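Phytoene synthase (Enterococcus hirae, PDB 5IYS) probably joins two farnesyl diphosphates head to head into a thirty-carbon carotenoid precursor, as a dehydrosqualene synthase of the magnesium-dependent, all-helical trans-isoprenyl diphosphate synthase fold. Local coordinates at residues Val48-Arg53 with Asp86-Ala91; Lys126-Tyr131 with Met165-Ile170. All coordinates share one frame; numbering follows the deposited sequence.

Contact 1. Residues Val48-Arg53 with Asp86-Ala91. With FPS (S-[(2E,6E)-3,7,11-trimethyldodeca-2,6,10-trienyl] trihydrogen thiodiphosphate), chain H; FPS (S-[(2E,6E)-3,7,11-trimethyldodeca-2,6,10-trienyl] trihydrogen thiodiphosphate), chain G.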
loop_
_atom_site.group_PDB
_atom_site.type_symbol
_atom_site.label_atom_id
_atom_site.label_comp_id
_atom_site.label_asym_id
_atom_site.label_seq_id
_atom_site.Cartn_x
_atom_site.Cartn_y
_atom_site.Cartn_z
ATOM N N VAL A 48 10.980 -3.125 -4.433
ATOM C CA VAL A 48 10.437 -2.222 -3.411
ATOM C C VAL A 48 9.337 -2.906 -2.614
ATOM O O VAL A 48 9.332 -2.827 -1.389
ATOM C CB VAL A 48 9.787 -0.958 -4.068
ATOM C CG1 VAL A 48 9.010 -0.157 -3.004
ATOM C CG2 VAL A 48 10.894 -0.111 -4.658
ATOM N N TYR A 49 8.517 -3.701 -3.295
ATOM C CA TYR A 49 7.508 -4.520 -2.628
ATOM C C TYR A 49 8.142 -5.456 -1.591
ATOM O O TYR A 49 7.672 -5.552 -0.444
ATOM C CB TYR A 49 6.745 -5.382 -3.646
ATOM C CG TYR A 49 5.645 -6.184 -2.987
ATOM C CD1 TYR A 49 5.920 -7.429 -2.404
ATOM C CD2 TYR A 49 4.399 -5.606 -2.755
ATOM C CE1 TYR A 49 4.937 -8.084 -1.653
ATOM C CE2 TYR A 49 3.418 -6.260 -2.033
ATOM C CZ TYR A 49 3.703 -7.499 -1.482
ATOM O OH TYR A 49 2.737 -8.152 -0.734
ATOM N N ALA A 50 9.202 -6.141 -2.010
ATOM C CA ALA A 50 9.941 -7.045 -1.121
ATOM C C ALA A 50 10.426 -6.357 0.160
ATOM O O ALA A 50 10.429 -6.960 1.232
ATOM C CB ALA A 50 11.131 -7.667 -1.873
ATOM N N PHE A 51 11.030 -5.188 0.023
ATOM C CA PHE A 51 11.475 -4.439 1.193
ATOM C C PHE A 51 10.281 -4.146 2.102
ATOM O O PHE A 51 10.328 -4.446 3.305
ATOM C CB PHE A 51 12.173 -3.147 0.785
ATOM C CG PHE A 51 12.357 -2.180 1.930
ATOM C CD1 PHE A 51 11.323 -1.323 2.288
ATOM C CD2 PHE A 51 13.534 -2.179 2.677
ATOM C CE1 PHE A 51 11.474 -0.412 3.350
ATOM C CE2 PHE A 51 13.709 -1.268 3.743
ATOM C CZ PHE A 51 12.653 -0.422 4.098
ATOM N N CYS A 52 9.185 -3.657 1.520
ATOM C CA CYS A 52 7.996 -3.340 2.333
ATOM C C CYS A 52 7.414 -4.575 3.038
ATOM O O CYS A 52 6.985 -4.533 4.205
ATOM C CB CYS A 52 6.923 -2.699 1.458
ATOM S SG CYS A 52 7.387 -1.054 0.841
ATOM N N ARG A 53 7.201 -5.619 2.249
ATOM C CA ARG A 53 6.618 -6.872 2.766
ATOM C C ARG A 53 7.457 -7.424 3.913
ATOM O O ARG A 53 6.910 -7.867 4.932
ATOM C CB ARG A 53 6.504 -7.898 1.626
ATOM C CG ARG A 53 5.752 -9.212 1.904
ATOM C CD ARG A 53 4.589 -9.141 2.901
ATOM N NE ARG A 53 3.372 -8.543 2.355
ATOM C CZ ARG A 53 2.321 -8.171 3.081
ATOM N NH1 ARG A 53 2.322 -8.297 4.408
ATOM N NH2 ARG A 53 1.257 -7.672 2.471
ATOM N N ASP A 86 22.641 -9.032 0.394
ATOM C CA ASP A 86 21.321 -9.594 0.719
ATOM C C ASP A 86 20.449 -9.344 -0.528
ATOM O O ASP A 86 20.550 -8.276 -1.112
ATOM C CB ASP A 86 20.738 -8.805 1.904
ATOM C CG ASP A 86 19.232 -9.016 2.084
ATOM O OD1 ASP A 86 18.418 -8.719 1.177
ATOM O OD2 ASP A 86 18.838 -9.402 3.197
ATOM N N PRO A 87 19.672 -10.340 -0.974
ATOM C CA PRO A 87 19.023 -10.254 -2.290
ATOM C C PRO A 87 18.188 -8.989 -2.478
ATOM O O PRO A 87 18.186 -8.427 -3.573
ATOM C CB PRO A 87 18.098 -11.475 -2.345
ATOM C CG PRO A 87 18.192 -12.148 -1.014
ATOM C CD PRO A 87 19.346 -11.583 -0.249
ATOM N N VAL A 88 17.393 -8.644 -1.463
ATOM C CA VAL A 88 16.499 -7.505 -1.551
ATOM C C VAL A 88 17.296 -6.226 -1.637
ATOM O O VAL A 88 17.041 -5.392 -2.493
ATOM C CB VAL A 88 15.510 -7.449 -0.363
ATOM C CG1 VAL A 88 14.665 -6.163 -0.404
ATOM C CG2 VAL A 88 14.571 -8.636 -0.405
ATOM N N TRP A 89 18.366 -6.144 -0.859
ATOM C CA TRP A 89 19.209 -4.948 -0.867
ATOM C C TRP A 89 20.053 -4.843 -2.129
ATOM O O TRP A 89 20.191 -3.748 -2.677
ATOM C CB TRP A 89 20.110 -4.910 0.379
ATOM C CG TRP A 89 19.338 -4.558 1.622
ATOM C CD1 TRP A 89 19.071 -5.374 2.676
ATOM C CD2 TRP A 89 18.673 -3.310 1.899
ATOM N NE1 TRP A 89 18.333 -4.705 3.624
ATOM C CE2 TRP A 89 18.047 -3.441 3.155
ATOM C CE3 TRP A 89 18.530 -2.109 1.193
ATOM C CZ2 TRP A 89 17.359 -2.378 3.760
ATOM C CZ3 TRP A 89 17.824 -1.059 1.771
ATOM C CH2 TRP A 89 17.213 -1.212 3.032
ATOM N N ARG A 90 20.458 -5.988 -2.684
ATOM C CA ARG A 90 21.212 -5.986 -3.948
ATOM C C ARG A 90 20.312 -5.558 -5.125
ATOM O O ARG A 90 20.699 -4.709 -5.957
ATOM C CB ARG A 90 21.868 -7.348 -4.241
ATOM C CG ARG A 90 23.159 -7.616 -3.401
ATOM C CD ARG A 90 23.826 -8.901 -3.816
ATOM N NE ARG A 90 22.889 -10.017 -3.887
ATOM C CZ ARG A 90 22.851 -11.024 -3.017
ATOM N NH1 ARG A 90 23.731 -11.069 -2.032
ATOM N NH2 ARG A 90 21.951 -12.000 -3.147
ATOM N N ALA A 91 19.085 -6.070 -5.147
ATOM C CA ALA A 91 18.117 -5.612 -6.166
ATOM C C ALA A 91 17.836 -4.122 -5.980
ATOM O O ALA A 91 17.842 -3.355 -6.949
ATOM C CB ALA A 91 16.794 -6.415 -6.047
HETATM C C1 FPS H . -0.375 -3.820 4.085
HETATM S S1 FPS H . -1.508 -3.031 5.185
HETATM C C2 FPS H . 1.036 -3.439 4.463
HETATM C C3 FPS H . 1.575 -2.218 4.294
HETATM C C4 FPS H . 0.800 -1.029 3.791
HETATM C C5 FPS H . 3.024 -2.032 4.682
HETATM C C6 FPS H . 3.967 -2.670 3.663
HETATM C C7 FPS H . 3.574 -2.288 2.246
HETATM C C8 FPS H . 3.488 -3.208 1.274
HETATM C C10 FPS H . 3.030 -2.731 -0.084
HETATM C C9 FPS H . 3.741 -4.666 1.552
HETATM C C11 FPS H . 4.172 -2.342 -0.995
HETATM C C12 FPS H . 3.519 -2.324 -2.371
HETATM C C13 FPS H . 4.154 -1.978 -3.506
HETATM C C14 FPS H . 5.597 -1.575 -3.552
HETATM C C15 FPS H . 3.374 -1.986 -4.782
HETATM P PA FPS H . -1.709 -4.518 6.571
HETATM O O1A FPS H . -0.388 -4.797 7.186
HETATM O O2A FPS H . -2.729 -4.017 7.711
HETATM O O3A FPS H . -2.504 -5.735 5.856
HETATM P PB FPS H . -1.952 -7.174 5.449
HETATM O O1B FPS H . -2.739 -8.142 6.291
HETATM O O2B FPS H . -0.476 -7.363 5.720
HETATM O O3B FPS H . -2.217 -7.331 3.967
HETATM C C1 FPS G . -1.516 -3.435 0.530
HETATM S S1 FPS G . -0.099 -4.463 0.443
HETATM C C2 FPS G . -0.948 -2.066 0.200
HETATM C C3 FPS G . -1.376 -0.913 0.742
HETATM C C4 FPS G . -2.509 -0.901 1.726
HETATM C C5 FPS G . -0.754 0.414 0.356
HETATM C C6 FPS G . 0.385 0.325 -0.659
HETATM C C7 FPS G . 0.631 1.708 -1.229
HETATM C C8 FPS G . 0.972 1.904 -2.515
HETATM C C10 FPS G . 1.311 3.318 -2.934
HETATM C C9 FPS G . 1.095 0.781 -3.517
HETATM C C11 FPS G . 0.426 3.717 -4.118
HETATM C C12 FPS G . 0.856 5.059 -4.687
HETATM C C13 FPS G . 1.711 5.216 -5.724
HETATM C C14 FPS G . 2.038 6.601 -6.222
HETATM C C15 FPS G . 2.334 4.042 -6.432
HETATM P PA FPS G . -0.612 -6.447 0.195
HETATM O O1A FPS G . 0.450 -7.193 -0.484
HETATM O O2A FPS G . -0.615 -6.956 1.731
HETATM O O3A FPS G . -2.084 -6.719 -0.359
HETATM P PB FPS G . -3.261 -6.786 0.760
HETATM O O1B FPS G . -3.521 -8.210 1.170
HETATM O O2B FPS G . -4.411 -6.073 0.089
HETATM O O3B FPS G . -2.931 -6.043 2.036
#

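Contact 2. Residues Lys126-Tyr131 with Met165-Ile170. With MG (magnesium ion), chain D; FPS (S-[(2E,6E)-3,7,11-trimethyldodeca-2,6,10-trienyl] trihydrogen thiodiphosphate), chain H; FPS (S-[(2E,6E)-3,7,11-trimethyldodeca-2,6,10-trienyl] trihydrogen thiodiphosphate), chain G.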
loop_
_atom_site.group_PDB
_atom_site.type_symbol
_atom_site.label_atom_id
_atom_site.label_comp_id
_atom_site.label_asym_id
_atom_site.label_seq_id
_atom_site.Cartn_x
_atom_site.Cartn_y
_atom_site.Cartn_z
ATOM N N LYS A 126 -6.868 13.150 11.873
ATOM C CA LYS A 126 -5.517 13.668 11.661
ATOM C C LYS A 126 -4.460 12.646 12.053
ATOM O O LYS A 126 -3.448 12.479 11.349
ATOM C CB LYS A 126 -5.314 14.948 12.471
ATOM C CG LYS A 126 -4.144 15.807 12.016
ATOM C CD LYS A 126 -4.528 17.286 12.090
ATOM C CE LYS A 126 -3.313 18.198 12.209
ATOM N NZ LYS A 126 -3.661 19.540 12.769
ATOM N N ASP A 127 -4.650 12.034 13.220
ATOM C CA ASP A 127 -3.723 11.005 13.684
ATOM C C ASP A 127 -3.706 9.858 12.671
ATOM O O ASP A 127 -2.650 9.302 12.343
ATOM C CB ASP A 127 -4.129 10.440 15.048
ATOM C CG ASP A 127 -3.934 11.432 16.181
ATOM O OD1 ASP A 127 -2.839 12.015 16.284
ATOM O OD2 ASP A 127 -4.900 11.664 16.936
ATOM N N LEU A 128 -4.895 9.464 12.235
ATOM C CA LEU A 128 -4.993 8.322 11.333
ATOM C C LEU A 128 -4.342 8.681 9.996
ATOM O O LEU A 128 -3.677 7.847 9.383
ATOM C CB LEU A 128 -6.449 7.902 11.107
ATOM C CG LEU A 128 -6.696 6.675 10.201
ATOM C CD1 LEU A 128 -5.879 5.442 10.625
ATOM C CD2 LEU A 128 -8.177 6.309 10.141
ATOM N N GLU A 129 -4.509 9.927 9.562
ATOM C CA GLU A 129 -3.886 10.370 8.315
ATOM C C GLU A 129 -2.346 10.391 8.363
ATOM O O GLU A 129 -1.663 10.039 7.396
ATOM C CB GLU A 129 -4.478 11.728 7.918
ATOM C CG GLU A 129 -3.586 12.531 6.993
ATOM C CD GLU A 129 -4.119 13.937 6.776
ATOM O OE1 GLU A 129 -4.613 14.549 7.748
ATOM O OE2 GLU A 129 -4.071 14.409 5.622
ATOM N N GLU A 130 -1.763 10.803 9.484
ATOM C CA GLU A 130 -0.297 10.776 9.617
ATOM C C GLU A 130 0.192 9.336 9.552
ATOM O O GLU A 130 1.191 9.017 8.899
ATOM C CB GLU A 130 0.127 11.412 10.955
ATOM C CG GLU A 130 0.180 12.931 10.893
ATOM C CD GLU A 130 1.525 13.419 10.387
ATOM O OE1 GLU A 130 2.566 13.094 11.005
ATOM O OE2 GLU A 130 1.548 14.096 9.340
ATOM N N TYR A 131 -0.529 8.451 10.218
ATOM C CA TYR A 131 -0.107 7.053 10.250
ATOM C C TYR A 131 -0.168 6.447 8.840
ATOM O O TYR A 131 0.759 5.734 8.427
ATOM C CB TYR A 131 -0.979 6.267 11.218
ATOM C CG TYR A 131 -0.835 4.775 11.066
ATOM C CD1 TYR A 131 0.264 4.117 11.598
ATOM C CD2 TYR A 131 -1.804 4.029 10.394
ATOM C CE1 TYR A 131 0.415 2.735 11.415
ATOM C CE2 TYR A 131 -1.644 2.668 10.192
ATOM C CZ TYR A 131 -0.573 2.018 10.765
ATOM O OH TYR A 131 -0.431 0.652 10.583
ATOM N N MET A 165 -5.522 3.848 -0.351
ATOM C CA MET A 165 -5.356 2.398 -0.259
ATOM C C MET A 165 -5.299 1.886 1.182
ATOM O O MET A 165 -5.847 0.814 1.504
ATOM C CB MET A 165 -4.103 1.989 -1.040
ATOM C CG MET A 165 -4.333 1.946 -2.553
ATOM S SD MET A 165 -2.756 1.568 -3.408
ATOM C CE MET A 165 -3.372 1.534 -5.086
ATOM N N GLN A 166 -4.595 2.608 2.041
ATOM C CA GLN A 166 -4.459 2.175 3.433
ATOM C C GLN A 166 -5.846 2.254 4.099
ATOM O O GLN A 166 -6.182 1.369 4.873
ATOM C CB GLN A 166 -3.455 3.060 4.183
ATOM C CG GLN A 166 -3.263 2.717 5.647
ATOM C CD GLN A 166 -2.889 1.261 5.851
ATOM O OE1 GLN A 166 -3.582 0.531 6.557
ATOM N NE2 GLN A 166 -1.893 0.799 5.111
ATOM N N LEU A 167 -6.604 3.321 3.847
ATOM C CA LEU A 167 -7.987 3.421 4.365
ATOM C C LEU A 167 -8.852 2.261 3.882
ATOM O O LEU A 167 -9.695 1.745 4.613
ATOM C CB LEU A 167 -8.641 4.726 3.893
ATOM C CG LEU A 167 -8.184 6.008 4.590
ATOM C CD1 LEU A 167 -8.992 7.199 4.111
ATOM C CD2 LEU A 167 -8.284 5.845 6.107
ATOM N N THR A 168 -8.709 1.915 2.606
ATOM C CA THR A 168 -9.417 0.755 2.050
ATOM C C THR A 168 -9.028 -0.528 2.792
ATOM O O THR A 168 -9.884 -1.344 3.160
ATOM C CB THR A 168 -9.064 0.604 0.552
ATOM O OG1 THR A 168 -9.403 1.819 -0.149
ATOM C CG2 THR A 168 -9.799 -0.584 -0.070
ATOM N N ASN A 169 -7.736 -0.706 3.035
ATOM C CA ASN A 169 -7.264 -1.874 3.794
ATOM C C ASN A 169 -7.869 -1.953 5.203
ATOM O O ASN A 169 -8.316 -3.025 5.667
ATOM C CB ASN A 169 -5.731 -1.875 3.822
ATOM C CG ASN A 169 -5.157 -3.116 4.493
ATOM O OD1 ASN A 169 -5.194 -3.217 5.708
ATOM N ND2 ASN A 169 -4.608 -4.046 3.706
ATOM N N ILE A 170 -7.961 -0.786 5.833
ATOM C CA ILE A 170 -8.550 -0.649 7.161
ATOM C C ILE A 170 -10.034 -1.066 7.155
ATOM O O ILE A 170 -10.502 -1.865 7.993
ATOM C CB ILE A 170 -8.392 0.814 7.652
ATOM C CG1 ILE A 170 -6.954 1.082 8.129
ATOM C CG2 ILE A 170 -9.329 1.101 8.795
ATOM C CD1 ILE A 170 -6.603 2.578 8.334
HETATM MG MG MG D . -4.595 -3.837 7.666
HETATM C C1 FPS H . -0.375 -3.820 4.085
HETATM S S1 FPS H . -1.508 -3.031 5.185
HETATM C C2 FPS H . 1.036 -3.439 4.463
HETATM C C3 FPS H . 1.575 -2.218 4.294
HETATM C C4 FPS H . 0.800 -1.029 3.791
HETATM C C5 FPS H . 3.024 -2.032 4.682
HETATM C C6 FPS H . 3.967 -2.670 3.663
HETATM C C7 FPS H . 3.574 -2.288 2.246
HETATM C C8 FPS H . 3.488 -3.208 1.274
HETATM C C10 FPS H . 3.030 -2.731 -0.084
HETATM C C9 FPS H . 3.741 -4.666 1.552
HETATM C C11 FPS H . 4.172 -2.342 -0.995
HETATM C C12 FPS H . 3.519 -2.324 -2.371
HETATM C C13 FPS H . 4.154 -1.978 -3.506
HETATM C C14 FPS H . 5.597 -1.575 -3.552
HETATM C C15 FPS H . 3.374 -1.986 -4.782
HETATM P PA FPS H . -1.709 -4.518 6.571
HETATM O O1A FPS H . -0.388 -4.797 7.186
HETATM O O2A FPS H . -2.729 -4.017 7.711
HETATM O O3A FPS H . -2.504 -5.735 5.856
HETATM P PB FPS H . -1.952 -7.174 5.449
HETATM O O1B FPS H . -2.739 -8.142 6.291
HETATM O O2B FPS H . -0.476 -7.363 5.720
HETATM O O3B FPS H . -2.217 -7.331 3.967
HETATM C C1 FPS G . -1.516 -3.435 0.530
HETATM S S1 FPS G . -0.099 -4.463 0.443
HETATM C C2 FPS G . -0.948 -2.066 0.200
HETATM C C3 FPS G . -1.376 -0.913 0.742
HETATM C C4 FPS G . -2.509 -0.901 1.726
HETATM C C5 FPS G . -0.754 0.414 0.356
HETATM C C6 FPS G . 0.385 0.325 -0.659
HETATM C C7 FPS G . 0.631 1.708 -1.229
HETATM C C8 FPS G . 0.972 1.904 -2.515
HETATM C C10 FPS G . 1.311 3.318 -2.934
HETATM C C9 FPS G . 1.095 0.781 -3.517
HETATM C C11 FPS G . 0.426 3.717 -4.118
HETATM C C12 FPS G . 0.856 5.059 -4.687
HETATM C C13 FPS G . 1.711 5.216 -5.724
HETATM C C14 FPS G . 2.038 6.601 -6.222
HETATM C C15 FPS G . 2.334 4.042 -6.432
HETATM P PA FPS G . -0.612 -6.447 0.195
HETATM O O1A FPS G . 0.450 -7.193 -0.484
HETATM O O2A FPS G . -0.615 -6.956 1.731
HETATM O O3A FPS G . -2.084 -6.719 -0.359
HETATM P PB FPS G . -3.261 -6.786 0.760
HETATM O O1B FPS G . -3.521 -8.210 1.170
HETATM O O2B FPS G . -4.411 -6.073 0.089
HETATM O O3B FPS G . -2.931 -6.043 2.036
HETATM O O HOH W 1 -4.142 -2.172 8.628
HETATM O O HOH W 2 -6.266 -3.359 8.168
HETATM O O HOH W 3 -5.023 -5.238 6.866
#

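Contact 1. Residues Val48-Arg53 with Asp86-Ala91
In the all-helical isoprenoid synthase fold, helix 39-60 lines the substrate pocket with one side and packs another against the start of helix 87-98, where A50 and F51 meet V88 and W89. The axes of the two short segments run roughly antiparallel at 141°, 9.4 Å apart at closest approach. V88 spreads its two methyls over the first helix: CG2 reaches A50 CB at 3.9 Å, while CG1 lies 3.8 Å from the backbone N of F51. F51 CE2 comes within 3.6 Å of W89 CH2, the two rings meeting obliquely with planes at 74°. D86 N-caps the second helix, its OD1 accepting from W89 N at 3.3 Å and, weakly, from V88 N. On the pocket side, Y49 OH gives a very short 2.5 Å hydrogen bond to O1A of the chain G thiodiphosphate and accepts from R53 NE, which lies in line with it (N-H...O 167°) and should help fix the guanidinium. R53 NH1 bonds O2B of the chain H ligand at 3.2 Å and also pairs with D57. W89 NE1 is held by Q74; F106 meets F51 edge-to-face, Y18 of helix 13-26 touches V88, and helices 104-116 and 125-143 pack on C52.

Contact 2. Residues Lys126-Tyr131 with Met165-Ile170
L128, near the start of helix 125-143, carries the contact with helix 155-172, whose inner side holds a magnesium-diphosphate site of the isoprenoid synthase fold. L128 has CG anti to the backbone N (chi1 -178°), which carries the fork toward helix 155-172, and its two methyls reach different partners. CD1 meets I170 CD1 tip to tip at 3.7 Å, while CD2 lies 4.1 Å from L167 CD2, where the side chains pass at a slant. P122 and T186 also touch L128, and helix 207-227 packs on L167. Three residues on, Y131 turns its ring partly toward the second helix without close contact and bonds D116 through its hydroxyl. Q166, bent at chi2 (54°), brings NE2 to 3.5 Å from C4 of the chain H thiodiphosphate; its OE1 accepts a weak bond from a magnesium-bound water. One turn after L167, I170 points toward L128, while N169 faces the ligands. N169 ND2 is hydrogen-bonded with Y249 and lies 3.1 Å from O3B of the chain G ligand, with a weak bond to O3A of the chain H ligand. N169 OD1 binds the magnesium ion at 2.1 Å, and O2A of the chain H ligand binds it at 1.9 Å.

Both contacts are buried helix-helix packings on opposite sides of the chain's centre, about 24 Å apart between centres; their segments lie on four different helices, though the later part of helix 125-143 also packs on V48 and C52 of contact 1. In each, one segment touches the ligands and its partner packs on it from farther away: 48-53 and 165-170 touch both thiodiphosphates, whereas 86-91 and 126-131 do not. Contact 1 includes an aromatic pair and a capped helix start; the close contacts of contact 2 are between methyl groups. R53 and Y49 address phosphate oxygens directly, while N169 binds a magnesium ion; D56 and D60, farther along the helix of 48-53, bind other magnesium ions.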